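Local coordinates for 5-formyltetrahydrofolate cyclo-ligase family protein (Bacillus anthracis, PDB 2JCB), which probably catalyses the ATP- and magnesium-dependent cyclisation of 5-formyltetrahydrofolate to 5,10-methenyltetrahydrofolate in folate metabolism, at residues S42-K47 against Y68-K73; K47-A52 against L129-G134; K53-T58 against E77-V82; D125-Q130 against V156-K161; T162-Y167 against K182-I187. All blocks are in the same frame, centred on the assembly; numbering follows the deposited sequence.

In the fold
Five contacts show how one Rossmann-like sheet is built and covered. Contacts 3, 4 and 5 join neighbouring parallel strands through backbone hydrogen bonds, to which T162 and E185 add side-chain bonds at contact 5. Contact 3 lies within a beta-alpha-beta unit, contact 4 uses the loop into strand 161-165, and contact 5 sets that strand beside 186-189. Contact 1 packs two covering helices together, contact 2 a short helix on strand 129-131, also used by contact 4. Contacts 1 and 2 are apolar, without hydrogen bonds across, and W49 joins them. Contacts 2, 3 and 5 are buried, 1 and 4 partly buried. In contact 5 the V184 side chain lies about 10 Å from bound ADP and magnesium.

Contact 1: S42-K47 against Y68-K73; sequences SLYEQK and YPIIEK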
# COMPACT_ATOMS: atom_id res chain seq x y z
N SER A 42 -6.10 13.98 -3.75
CA SER A 42 -6.48 14.14 -2.33
C SER A 42 -5.27 13.82 -1.42
O SER A 42 -4.99 14.56 -0.46
CB SER A 42 -7.63 13.20 -2.03
OG SER A 42 -8.04 13.27 -0.65
N LEU A 43 -4.53 12.77 -1.77
CA LEU A 43 -3.23 12.48 -1.07
C LEU A 43 -2.33 13.71 -0.94
O LEU A 43 -1.83 13.98 0.16
CB LEU A 43 -2.42 11.38 -1.81
CG LEU A 43 -0.95 11.21 -1.27
CD1 LEU A 43 -1.02 10.67 0.16
CD2 LEU A 43 -0.27 10.13 -2.18
N TYR A 44 -2.10 14.45 -2.04
CA TYR A 44 -1.13 15.53 -2.04
C TYR A 44 -1.61 16.70 -1.17
O TYR A 44 -0.84 17.56 -0.85
CB TYR A 44 -0.90 16.04 -3.44
CG TYR A 44 -0.46 14.99 -4.45
CD1 TYR A 44 0.21 13.83 -4.04
CD2 TYR A 44 -0.81 15.14 -5.80
CE1 TYR A 44 0.59 12.84 -4.98
CE2 TYR A 44 -0.43 14.18 -6.77
CZ TYR A 44 0.27 13.03 -6.35
OH TYR A 44 0.64 12.06 -7.29
N GLU A 45 -2.90 16.74 -0.85
CA GLU A 45 -3.43 17.78 0.06
C GLU A 45 -3.24 17.45 1.55
O GLU A 45 -3.49 18.32 2.39
CB GLU A 45 -4.91 18.01 -0.21
CG GLU A 45 -5.17 18.63 -1.58
CD GLU A 45 -6.57 19.20 -1.67
OE1 GLU A 45 -7.44 18.79 -0.84
OE2 GLU A 45 -6.82 20.05 -2.55
N GLN A 46 -2.86 16.21 1.85
CA GLN A 46 -2.78 15.71 3.23
C GLN A 46 -1.55 16.30 3.92
O GLN A 46 -0.43 16.42 3.31
CB GLN A 46 -2.81 14.15 3.33
CG GLN A 46 -4.07 13.48 2.67
CD GLN A 46 -5.35 14.06 3.17
OE1 GLN A 46 -5.62 14.08 4.36
NE2 GLN A 46 -6.17 14.58 2.25
N LYS A 47 -1.75 16.72 5.17
CA LYS A 47 -0.64 17.25 5.98
C LYS A 47 0.56 16.27 6.01
O LYS A 47 1.70 16.71 5.89
CB LYS A 47 -1.14 17.55 7.38
CG LYS A 47 -0.08 17.97 8.38
CD LYS A 47 -0.80 18.23 9.73
CE LYS A 47 0.17 18.31 10.89
NZ LYS A 47 0.71 19.66 10.92
N TYR A 68 2.61 5.11 -9.60
CA TYR A 68 3.70 5.69 -10.37
C TYR A 68 3.72 7.22 -10.36
O TYR A 68 4.78 7.81 -10.11
CB TYR A 68 3.79 5.08 -11.81
CG TYR A 68 4.42 3.70 -11.75
CD1 TYR A 68 3.65 2.56 -11.42
CD2 TYR A 68 5.81 3.54 -11.98
CE1 TYR A 68 4.26 1.26 -11.35
CE2 TYR A 68 6.43 2.27 -11.91
CZ TYR A 68 5.64 1.14 -11.61
OH TYR A 68 6.26 -0.10 -11.57
N PRO A 69 2.55 7.86 -10.61
CA PRO A 69 2.52 9.31 -10.51
C PRO A 69 2.92 9.84 -9.13
O PRO A 69 3.51 10.92 -9.06
CB PRO A 69 1.07 9.67 -10.83
CG PRO A 69 0.55 8.52 -11.62
CD PRO A 69 1.27 7.32 -11.06
N ILE A 70 2.71 9.05 -8.09
CA ILE A 70 3.02 9.48 -6.72
C ILE A 70 4.51 9.55 -6.55
O ILE A 70 5.04 10.50 -6.02
CB ILE A 70 2.44 8.55 -5.63
CG1 ILE A 70 0.90 8.40 -5.82
CG2 ILE A 70 2.82 9.13 -4.24
CD1 ILE A 70 0.22 7.26 -4.96
N ILE A 71 5.20 8.49 -6.98
CA ILE A 71 6.66 8.51 -6.94
C ILE A 71 7.25 9.71 -7.72
O ILE A 71 8.17 10.40 -7.26
CB ILE A 71 7.22 7.17 -7.47
CG1 ILE A 71 6.80 6.06 -6.50
CG2 ILE A 71 8.78 7.29 -7.59
CD1 ILE A 71 6.96 4.65 -7.11
N GLU A 72 6.71 9.99 -8.90
CA GLU A 72 7.17 11.12 -9.68
C GLU A 72 7.01 12.48 -8.98
O GLU A 72 7.93 13.32 -9.02
CB GLU A 72 6.46 11.07 -11.02
CG GLU A 72 6.91 9.82 -11.82
CD GLU A 72 6.25 9.76 -13.15
OE1 GLU A 72 4.99 9.82 -13.19
OE2 GLU A 72 6.98 9.68 -14.16
N LYS A 73 5.86 12.64 -8.31
CA LYS A 73 5.54 13.87 -7.55
C LYS A 73 6.49 14.00 -6.37
O LYS A 73 7.03 15.05 -6.14
CB LYS A 73 4.10 13.76 -7.00
CG LYS A 73 3.51 15.05 -6.35
CD LYS A 73 3.32 16.12 -7.36
CE LYS A 73 2.28 17.13 -6.90
NZ LYS A 73 1.93 17.96 -8.10
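Two first torsions bring Y44 and K73 together: CG of Y44 stands anti to its own carbonyl carbon (chi1 -56°), whereas CG of K73 stands anti to its backbone N (chi1 -171°). The lysine methylene CG lies over the centre of the phenol ring in a CH-pi contact, 3.9 Å from the Y44 ring centroid. The lysine chain bends at chi2 (66°) and continues across the ring, K73 CE reaching Y44 CD2 at 3.8 Å. The phenol end presses on the opposing helix backbone, with Y44 OH 3.6 Å from I70 CA. Deeper in, the side chains of L43 and I70 meet at about a right angle, L43 CD2 touching I70 CG2 at 3.8 Å. This is helix-to-helix packing in the layer over one face of a Rossmann-like mixed sheet: L43 also rests on L163 and I70 on L165, and W49 of helix 47-51 touches L43, Y44, I70 and K73. Near the end of helix 29-44, Q46 folds back so that its NE2 donates to S42 O at 3.0 Å. E45 N approaches the same oxygen from the opposite face of its carbonyl plane. Q46 OE1 bonds K186 NZ, tying the turn after the helix to strand 186-189.

Contact 2: K47-A52 against L129-G134; sequences KEWAEA and LQIVPG
L129 faces A52 and E48 with three different carbons, and the backbones come nearest here, at A52 and L129. L129 CB meets A52 CB at 4.0 Å, just where the chain leaves the helix. One branch end, L129 CD1, lies 4.0 Å from E48 CG, while the other, CD2, lies against the E48 carbonyl oxygen. L129 CG, anti to the backbone N (chi1 176°), stands on the helix side. Farther along the strand a single edge contact remains: I131 CD1 lies near the plane of the W49 indole, 4.2 Å from W49 CZ3. Helix and strand axes are 9.7 Å apart at a steep 119°, as a short helix of an alpha/beta Rossmann-like fold covers one face of the sheet. The indole is held from outside the pair, its NE1 bonding E77 OE1 while K79 makes a cation-pi contact with it. E48 turns polar at its end, where OE2 forms a salt bridge with K186. The loose side is the exposed one of K47, A50 and E51, where K47 NZ and E51 OE2 make a salt bridge of 2.9 Å, the amine meeting the syn side of the carboxylate out of its plane.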
# COMPACT_ATOMS: atom_id res chain seq x y z
N LYS A 47 -1.75 16.72 5.17
CA LYS A 47 -0.64 17.25 5.98
C LYS A 47 0.56 16.27 6.01
O LYS A 47 1.70 16.71 5.89
CB LYS A 47 -1.14 17.55 7.38
CG LYS A 47 -0.08 17.97 8.38
CD LYS A 47 -0.80 18.23 9.73
CE LYS A 47 0.17 18.31 10.89
NZ LYS A 47 0.71 19.66 10.92
N GLU A 48 0.30 14.99 6.18
CA GLU A 48 1.38 14.02 6.31
C GLU A 48 2.15 13.81 5.01
O GLU A 48 3.33 13.47 5.08
CB GLU A 48 0.92 12.69 6.89
CG GLU A 48 -0.12 12.01 6.07
CD GLU A 48 -1.53 12.31 6.53
OE1 GLU A 48 -1.87 13.49 6.79
OE2 GLU A 48 -2.31 11.35 6.62
N TRP A 49 1.53 14.07 3.86
CA TRP A 49 2.27 14.12 2.58
C TRP A 49 3.19 15.32 2.53
O TRP A 49 4.40 15.20 2.31
CB TRP A 49 1.29 14.17 1.38
CG TRP A 49 2.00 14.42 0.05
CD1 TRP A 49 2.27 15.62 -0.51
CD2 TRP A 49 2.62 13.43 -0.78
NE1 TRP A 49 2.97 15.45 -1.70
CE2 TRP A 49 3.18 14.10 -1.89
CE3 TRP A 49 2.70 12.03 -0.72
CZ2 TRP A 49 3.86 13.42 -2.93
CZ3 TRP A 49 3.37 11.34 -1.75
CH2 TRP A 49 3.96 12.05 -2.82
N ALA A 50 2.60 16.50 2.77
CA ALA A 50 3.33 17.72 2.68
C ALA A 50 4.56 17.68 3.59
O ALA A 50 5.63 18.12 3.20
CB ALA A 50 2.42 18.88 3.05
N GLU A 51 4.39 17.12 4.79
CA GLU A 51 5.45 17.13 5.80
C GLU A 51 6.53 16.02 5.69
O GLU A 51 7.65 16.20 6.25
CB GLU A 51 4.85 17.13 7.20
CG GLU A 51 4.18 18.45 7.53
CD GLU A 51 3.58 18.46 8.93
OE1 GLU A 51 3.54 17.39 9.57
OE2 GLU A 51 3.14 19.55 9.37
N ALA A 52 6.21 14.95 4.96
CA ALA A 52 7.09 13.76 4.90
C ALA A 52 8.30 14.12 4.08
O ALA A 52 8.18 14.69 2.98
CB ALA A 52 6.42 12.61 4.24
N LEU A 129 6.44 8.50 6.28
CA LEU A 129 5.13 8.04 5.90
C LEU A 129 5.24 6.76 5.09
O LEU A 129 6.04 6.68 4.15
CB LEU A 129 4.51 9.14 5.03
CG LEU A 129 3.13 8.84 4.41
CD1 LEU A 129 2.07 8.68 5.56
CD2 LEU A 129 2.75 9.93 3.36
N GLN A 130 4.43 5.78 5.45
CA GLN A 130 4.28 4.55 4.66
C GLN A 130 2.92 4.53 4.02
O GLN A 130 1.93 4.59 4.74
CB GLN A 130 4.44 3.33 5.54
CG GLN A 130 5.95 3.10 5.87
CD GLN A 130 6.71 2.38 4.68
OE1 GLN A 130 6.21 2.28 3.59
NE2 GLN A 130 7.93 1.91 4.97
N ILE A 131 2.92 4.47 2.69
CA ILE A 131 1.69 4.36 1.92
C ILE A 131 1.49 2.83 1.79
O ILE A 131 2.24 2.18 1.01
CB ILE A 131 1.82 5.14 0.61
CG1 ILE A 131 1.95 6.65 0.98
CG2 ILE A 131 0.61 4.85 -0.25
CD1 ILE A 131 2.22 7.58 -0.21
N VAL A 132 0.47 2.25 2.44
CA VAL A 132 0.42 0.81 2.63
C VAL A 132 -0.54 0.25 1.59
O VAL A 132 -1.61 0.76 1.47
CB VAL A 132 -0.01 0.50 4.08
CG1 VAL A 132 -0.38 -1.03 4.25
CG2 VAL A 132 1.06 1.00 5.09
N PRO A 133 -0.11 -0.72 0.76
CA PRO A 133 -1.05 -1.34 -0.22
C PRO A 133 -2.03 -2.32 0.39
O PRO A 133 -1.89 -2.70 1.53
CB PRO A 133 -0.09 -2.11 -1.16
CG PRO A 133 0.96 -2.60 -0.17
CD PRO A 133 1.22 -1.35 0.71
N GLY A 134 -3.00 -2.78 -0.37
CA GLY A 134 -3.97 -3.64 0.27
C GLY A 134 -5.11 -3.88 -0.63
O GLY A 134 -5.19 -3.21 -1.67

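Contact 3: K53-T58 against E77-V82; sequences KTIGIT and EGKRVV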
# COMPACT_ATOMS: atom_id res chain seq x y z
N LYS A 53 9.48 13.84 4.62
CA LYS A 53 10.62 14.00 3.80
C LYS A 53 11.07 12.69 3.16
O LYS A 53 11.76 12.72 2.15
CB LYS A 53 11.74 14.68 4.57
CG LYS A 53 11.47 16.17 4.94
CD LYS A 53 10.74 16.92 3.80
CE LYS A 53 10.63 18.46 4.05
NZ LYS A 53 9.24 18.90 3.63
N THR A 54 10.66 11.56 3.74
CA THR A 54 10.88 10.22 3.16
C THR A 54 9.58 9.48 3.18
O THR A 54 8.96 9.35 4.23
CB THR A 54 11.92 9.40 3.98
OG1 THR A 54 13.16 10.11 4.03
CG2 THR A 54 12.22 8.04 3.34
N ILE A 55 9.21 8.94 2.02
CA ILE A 55 7.98 8.24 1.87
C ILE A 55 8.30 6.82 1.37
O ILE A 55 9.08 6.68 0.43
CB ILE A 55 7.04 8.96 0.90
CG1 ILE A 55 6.65 10.34 1.49
CG2 ILE A 55 5.83 8.08 0.73
CD1 ILE A 55 5.99 11.25 0.58
N GLY A 56 7.62 5.84 1.97
CA GLY A 56 7.68 4.40 1.62
C GLY A 56 6.41 4.11 0.80
O GLY A 56 5.28 4.51 1.19
N ILE A 57 6.57 3.42 -0.34
CA ILE A 57 5.42 3.16 -1.22
C ILE A 57 5.70 1.87 -2.01
O ILE A 57 6.84 1.42 -2.07
CB ILE A 57 5.20 4.33 -2.20
CG1 ILE A 57 3.87 4.25 -2.96
CG2 ILE A 57 6.49 4.64 -3.11
CD1 ILE A 57 3.47 5.59 -3.55
N THR A 58 4.64 1.32 -2.57
CA THR A 58 4.76 0.10 -3.45
C THR A 58 4.57 0.54 -4.91
O THR A 58 4.09 1.65 -5.20
CB THR A 58 3.79 -1.02 -3.09
OG1 THR A 58 2.44 -0.57 -3.28
CG2 THR A 58 4.07 -1.49 -1.67
N GLU A 77 9.14 17.03 -5.67
CA GLU A 77 9.07 17.78 -4.42
C GLU A 77 10.33 17.63 -3.54
O GLU A 77 10.42 18.21 -2.46
CB GLU A 77 7.77 17.40 -3.67
CG GLU A 77 6.57 17.87 -4.47
CD GLU A 77 5.24 17.74 -3.79
OE1 GLU A 77 5.11 16.93 -2.88
OE2 GLU A 77 4.30 18.44 -4.22
N GLY A 78 11.30 16.85 -4.01
CA GLY A 78 12.53 16.63 -3.26
C GLY A 78 12.39 15.61 -2.13
O GLY A 78 13.28 15.57 -1.25
N LYS A 79 11.33 14.78 -2.14
CA LYS A 79 11.18 13.81 -1.09
C LYS A 79 12.01 12.59 -1.48
O LYS A 79 12.15 12.32 -2.68
CB LYS A 79 9.72 13.38 -0.95
CG LYS A 79 8.79 14.57 -0.69
CD LYS A 79 7.40 13.99 -0.43
CE LYS A 79 6.36 15.08 -0.28
NZ LYS A 79 6.65 15.97 0.87
N ARG A 80 12.49 11.84 -0.49
CA ARG A 80 13.22 10.60 -0.74
C ARG A 80 12.15 9.54 -0.85
O ARG A 80 11.20 9.55 -0.07
CB ARG A 80 14.14 10.29 0.44
CG ARG A 80 14.82 8.97 0.37
CD ARG A 80 15.98 8.91 1.32
NE ARG A 80 15.53 8.97 2.71
CZ ARG A 80 16.31 8.74 3.76
NH1 ARG A 80 17.58 8.43 3.56
NH2 ARG A 80 15.81 8.80 5.00
N VAL A 81 12.30 8.66 -1.85
CA VAL A 81 11.31 7.62 -2.10
C VAL A 81 11.96 6.26 -1.84
O VAL A 81 13.05 5.98 -2.34
CB VAL A 81 10.82 7.65 -3.57
CG1 VAL A 81 9.98 6.46 -3.86
CG2 VAL A 81 9.95 8.88 -3.85
N VAL A 82 11.29 5.45 -1.03
CA VAL A 82 11.72 4.05 -0.72
C VAL A 82 10.64 3.04 -1.09
O VAL A 82 9.45 3.22 -0.78
CB VAL A 82 12.29 3.85 0.72
CG1 VAL A 82 13.44 4.80 0.98
CG2 VAL A 82 11.21 4.01 1.78
O HOH W 1 8.73 17.84 0.48
O HOH W 2 13.66 14.89 1.50
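R80 grips the hydroxyl of T54 side-on with two nitrogens, NE at 2.9 Å and NH2 at 3.1 Å from T54 OG1, which lies close to the guanidinium plane. A bend at chi3 (66°) places NE for this, and NH2 also forms a salt bridge with E126. Four backbone bonds follow along the strands: R80 N to K53 O, I55 N to R80 O, V82 N to I55 O and I57 N to V82 O. T54 pairs with R80, I55 with V81 and G56 with V82 in parallel register, the two strands of a beta-alpha-beta crossover whose helix is 68-76. That helix ends at G78 in a Schellman motif, and a water donates to both G78 O and K53 O. On the face carrying I55 and V81, the K79 chain crosses I55 at a slant, with its CD modelled 3.2 Å from I55 CD1, doubtfully short. K79 NZ bonds W49 O, A52 O and a water. Farther along that side, I57 CG2 rests on V81 CG1 at 4.0 Å. On the other face, T54 CG2 and V82 CG1 meet at 4.2 Å, and strand 92-98 lies beyond V82.

Contact 4: D125-Q130 against V156-K161; sequences DEIDLQ and VHYKGK
I127 meets Y158 with its side chain at about a right angle, its CB 4.1 Å from Y158 CE1. Its carbonyl oxygen lies at the ring edge near the plane, 3.1 Å from Y158 OH. D128 follows, turning its side chain away from the loop, where OD2 receives the backbone N-H groups of K53 and T54. Its backbone O instead accepts from K161 N at 3.2 Å. L129 then forms a parallel beta bridge with K161, its CA directed at K161 O in a CA-H...O contact, while CD1 of the same leucine closes on that oxygen as well. At Q130 the backbone N donates to K161 O at 2.9 Å. The side chain of Q130 turns over the tyrosine: CG lies 3.4 Å above the Y158 ring plane, offset toward the rim, in a CH-pi contact. On the opposite face the backbone N of G160 sits over the ring centre, filling the other side of the sandwich. Y158 CG is anti to its backbone N (chi1 178°), on the side of the 125-130 segment. The segment 156-161 is the loop that leads from helix 150-154, which carries the magnesium ligand D152, into strand 161-165 of the Rossmann-like sheet. Y158 OH also has K161 O close by, 3.1 Å away. The ring is thus held between Q130 CG and G160 N, and carbonyl oxygens lie about its hydroxyl, so a buried polar group has polar neighbours.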
# COMPACT_ATOMS: atom_id res chain seq x y z
N ASP A 125 12.90 3.79 11.09
CA ASP A 125 12.82 5.01 11.89
C ASP A 125 13.19 6.27 11.07
O ASP A 125 13.13 7.39 11.57
CB ASP A 125 13.66 4.88 13.18
CG ASP A 125 15.15 4.83 12.92
OD1 ASP A 125 15.60 5.35 11.86
OD2 ASP A 125 15.89 4.28 13.78
N GLU A 126 13.57 6.09 9.80
CA GLU A 126 13.90 7.21 8.88
C GLU A 126 12.81 7.45 7.82
O GLU A 126 12.93 8.35 6.97
CB GLU A 126 15.22 6.91 8.18
CG GLU A 126 16.38 7.12 9.08
CD GLU A 126 17.69 7.11 8.33
OE1 GLU A 126 18.70 6.70 8.95
OE2 GLU A 126 17.70 7.52 7.14
N ILE A 127 11.75 6.67 7.86
CA ILE A 127 10.70 6.75 6.88
C ILE A 127 9.52 7.48 7.56
O ILE A 127 9.03 7.02 8.57
CB ILE A 127 10.27 5.34 6.36
CG1 ILE A 127 11.48 4.58 5.73
CG2 ILE A 127 9.04 5.45 5.42
CD1 ILE A 127 11.23 3.09 5.42
N ASP A 128 9.14 8.63 7.03
CA ASP A 128 8.14 9.50 7.68
C ASP A 128 6.70 9.02 7.48
O ASP A 128 5.87 9.04 8.43
CB ASP A 128 8.32 10.95 7.23
CG ASP A 128 9.68 11.47 7.55
OD1 ASP A 128 10.16 11.28 8.71
OD2 ASP A 128 10.29 12.09 6.65
N LEU A 129 6.44 8.50 6.28
CA LEU A 129 5.13 8.04 5.90
C LEU A 129 5.24 6.76 5.09
O LEU A 129 6.04 6.68 4.15
CB LEU A 129 4.51 9.14 5.03
CG LEU A 129 3.13 8.84 4.41
CD1 LEU A 129 2.07 8.68 5.56
CD2 LEU A 129 2.75 9.93 3.36
N GLN A 130 4.43 5.78 5.45
CA GLN A 130 4.28 4.55 4.66
C GLN A 130 2.92 4.53 4.02
O GLN A 130 1.93 4.59 4.74
CB GLN A 130 4.44 3.33 5.54
CG GLN A 130 5.95 3.10 5.87
CD GLN A 130 6.71 2.38 4.68
OE1 GLN A 130 6.21 2.28 3.59
NE2 GLN A 130 7.93 1.91 4.97
N VAL A 156 4.54 -4.02 12.84
CA VAL A 156 4.90 -4.25 14.26
C VAL A 156 5.99 -3.27 14.71
O VAL A 156 5.88 -2.69 15.79
CB VAL A 156 5.35 -5.69 14.51
CG1 VAL A 156 5.81 -5.90 15.99
CG2 VAL A 156 4.24 -6.66 14.18
N HIS A 157 7.02 -3.06 13.89
CA HIS A 157 8.17 -2.25 14.26
C HIS A 157 8.18 -0.85 13.66
O HIS A 157 8.99 -0.00 14.03
CB HIS A 157 9.46 -3.01 13.93
CG HIS A 157 9.49 -4.39 14.50
ND1 HIS A 157 9.64 -4.64 15.85
CD2 HIS A 157 9.33 -5.60 13.91
CE1 HIS A 157 9.59 -5.95 16.06
NE2 HIS A 157 9.41 -6.55 14.90
N TYR A 158 7.26 -0.59 12.76
CA TYR A 158 7.21 0.73 12.14
C TYR A 158 6.38 1.65 13.01
O TYR A 158 5.21 1.35 13.29
CB TYR A 158 6.64 0.66 10.72
CG TYR A 158 6.54 2.01 10.08
CD1 TYR A 158 7.69 2.70 9.70
CD2 TYR A 158 5.30 2.59 9.86
CE1 TYR A 158 7.59 3.97 9.08
CE2 TYR A 158 5.19 3.84 9.26
CZ TYR A 158 6.33 4.54 8.91
OH TYR A 158 6.18 5.76 8.30
N LYS A 159 6.97 2.78 13.40
CA LYS A 159 6.31 3.74 14.27
C LYS A 159 5.90 5.07 13.66
O LYS A 159 5.38 5.95 14.37
CB LYS A 159 7.18 3.98 15.52
CG LYS A 159 7.53 2.73 16.30
CD LYS A 159 6.29 1.91 16.64
CE LYS A 159 6.60 0.85 17.66
NZ LYS A 159 5.51 -0.16 17.65
N GLY A 160 6.14 5.23 12.37
CA GLY A 160 5.77 6.43 11.67
C GLY A 160 4.31 6.46 11.29
O GLY A 160 3.50 5.70 11.79
N LYS A 161 3.97 7.35 10.38
CA LYS A 161 2.60 7.53 9.92
C LYS A 161 2.25 6.55 8.80
O LYS A 161 3.10 6.27 7.97
CB LYS A 161 2.41 8.96 9.45
CG LYS A 161 2.57 9.98 10.63
CD LYS A 161 2.58 11.38 10.10
CE LYS A 161 3.32 12.29 11.08
NZ LYS A 161 2.34 12.78 12.08
O HOH W 3 6.10 9.66 10.83

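Contact 5: T162-Y167 against K182-I187; sequences TLSLAY and KNVEKI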
# COMPACT_ATOMS: atom_id res chain seq x y z
N THR A 162 1.01 6.06 8.77
CA THR A 162 0.55 5.15 7.72
C THR A 162 -0.70 5.67 7.05
O THR A 162 -1.56 6.29 7.69
CB THR A 162 0.22 3.73 8.25
OG1 THR A 162 -0.78 3.77 9.28
CG2 THR A 162 1.46 3.07 8.80
N LEU A 163 -0.81 5.40 5.76
CA LEU A 163 -2.08 5.63 5.09
C LEU A 163 -2.18 4.67 3.95
O LEU A 163 -1.18 4.22 3.44
CB LEU A 163 -2.29 7.09 4.62
CG LEU A 163 -1.51 7.69 3.49
CD1 LEU A 163 -2.10 7.25 2.05
CD2 LEU A 163 -1.49 9.23 3.66
N SER A 164 -3.41 4.39 3.56
CA SER A 164 -3.69 3.55 2.40
C SER A 164 -4.54 4.32 1.43
O SER A 164 -5.30 5.21 1.83
CB SER A 164 -4.36 2.25 2.79
OG SER A 164 -3.51 1.40 3.56
N LEU A 165 -4.33 4.03 0.15
CA LEU A 165 -5.12 4.56 -0.96
C LEU A 165 -6.06 3.45 -1.44
O LEU A 165 -5.60 2.33 -1.65
CB LEU A 165 -4.17 5.01 -2.08
CG LEU A 165 -3.03 5.93 -1.64
CD1 LEU A 165 -1.98 6.28 -2.75
CD2 LEU A 165 -3.63 7.23 -1.07
N ALA A 166 -7.36 3.74 -1.66
CA ALA A 166 -8.31 2.74 -2.01
C ALA A 166 -9.45 3.30 -2.82
O ALA A 166 -9.89 4.41 -2.58
CB ALA A 166 -8.83 2.06 -0.77
N TYR A 167 -9.94 2.52 -3.78
CA TYR A 167 -11.19 2.86 -4.41
C TYR A 167 -12.27 2.58 -3.34
O TYR A 167 -12.12 1.69 -2.47
CB TYR A 167 -11.46 1.93 -5.59
CG TYR A 167 -10.35 1.92 -6.59
CD1 TYR A 167 -10.14 3.03 -7.42
CD2 TYR A 167 -9.55 0.77 -6.80
CE1 TYR A 167 -9.15 3.02 -8.37
CE2 TYR A 167 -8.55 0.75 -7.80
CZ TYR A 167 -8.36 1.89 -8.57
OH TYR A 167 -7.38 2.02 -9.57
N LYS A 182 -2.58 -5.84 11.42
CA LYS A 182 -2.27 -4.44 11.78
C LYS A 182 -3.19 -3.49 11.04
O LYS A 182 -3.50 -3.69 9.86
CB LYS A 182 -0.81 -4.12 11.48
CG LYS A 182 0.19 -4.98 12.34
CD LYS A 182 0.06 -4.75 13.85
CE LYS A 182 0.92 -3.58 14.30
NZ LYS A 182 0.82 -3.38 15.77
N ASN A 183 -3.61 -2.44 11.72
CA ASN A 183 -4.48 -1.42 11.10
C ASN A 183 -3.68 -0.27 10.53
O ASN A 183 -2.57 -0.02 10.97
CB ASN A 183 -5.42 -0.83 12.16
CG ASN A 183 -6.45 -1.83 12.64
OD1 ASN A 183 -6.60 -2.93 12.10
ND2 ASN A 183 -7.19 -1.45 13.70
N VAL A 184 -4.27 0.46 9.60
CA VAL A 184 -3.65 1.69 9.05
C VAL A 184 -4.36 2.91 9.67
O VAL A 184 -5.50 2.80 10.10
CB VAL A 184 -3.71 1.77 7.50
CG1 VAL A 184 -2.84 0.67 6.89
CG2 VAL A 184 -5.15 1.63 6.97
N GLU A 185 -3.66 4.04 9.71
CA GLU A 185 -4.17 5.24 10.38
C GLU A 185 -5.16 6.05 9.55
O GLU A 185 -5.93 6.83 10.10
CB GLU A 185 -3.02 6.17 10.78
CG GLU A 185 -2.24 5.59 11.90
CD GLU A 185 -0.96 6.38 12.17
OE1 GLU A 185 -0.44 7.10 11.29
OE2 GLU A 185 -0.45 6.25 13.29
N LYS A 186 -5.08 5.94 8.25
CA LYS A 186 -5.93 6.75 7.36
C LYS A 186 -6.12 6.03 6.05
O LYS A 186 -5.19 5.37 5.54
CB LYS A 186 -5.22 8.07 7.05
CG LYS A 186 -6.07 8.99 6.08
CD LYS A 186 -5.36 10.28 5.77
CE LYS A 186 -5.51 11.28 6.93
NZ LYS A 186 -4.88 12.60 6.61
N ILE A 187 -7.32 6.14 5.49
CA ILE A 187 -7.61 5.55 4.17
C ILE A 187 -8.14 6.74 3.32
O ILE A 187 -9.03 7.49 3.79
CB ILE A 187 -8.62 4.35 4.21
CG1 ILE A 187 -8.07 3.20 5.11
CG2 ILE A 187 -8.88 3.81 2.78
CD1 ILE A 187 -9.09 2.52 5.87
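T162 overlaps E185 at about a right angle, its OG1 lying 3.5 Å from E185 CG and beside V184. Two neighbouring parallel strands of the Rossmann-like sheet, 161-165 and 186-189, begin here, joined by a connection that contains no helix or strand and carries D181, a magnesium ligand that also lines the ADP pocket. At the strand starts the two residues exchange bonds: E185 N donates to T162 OG1 at 2.9 Å, and T162 N donates to E185 OE1 at 3.1 Å. The carboxylate is met from above its plane rather than within it. Chi1 of T162 (58°) puts OG1 between its backbone N and carbonyl carbon, where it can accept the E185 N-H. Regular pairing follows at S164, which bridges I187 in parallel and bonds K186 O through its N at 2.8 Å. L163 CA points a hydrogen at the same oxygen, so K186 O receives a conventional bond and a weaker CA-H...O contact. L163 CB and K186 CB lie side by side, and beyond them the lysine reaches Q46 and E48 in the helical layer. On the face shared by S164 and I187, S164 OG packs on V184 CG1 at 3.5 Å while bonding V132 O, and Y137 covers S164, A166 and I187. I187 CA also directs a CA-H...O contact at S164 O. Past the bridge, A166 CB meets I187 CG2 at 4.0 Å.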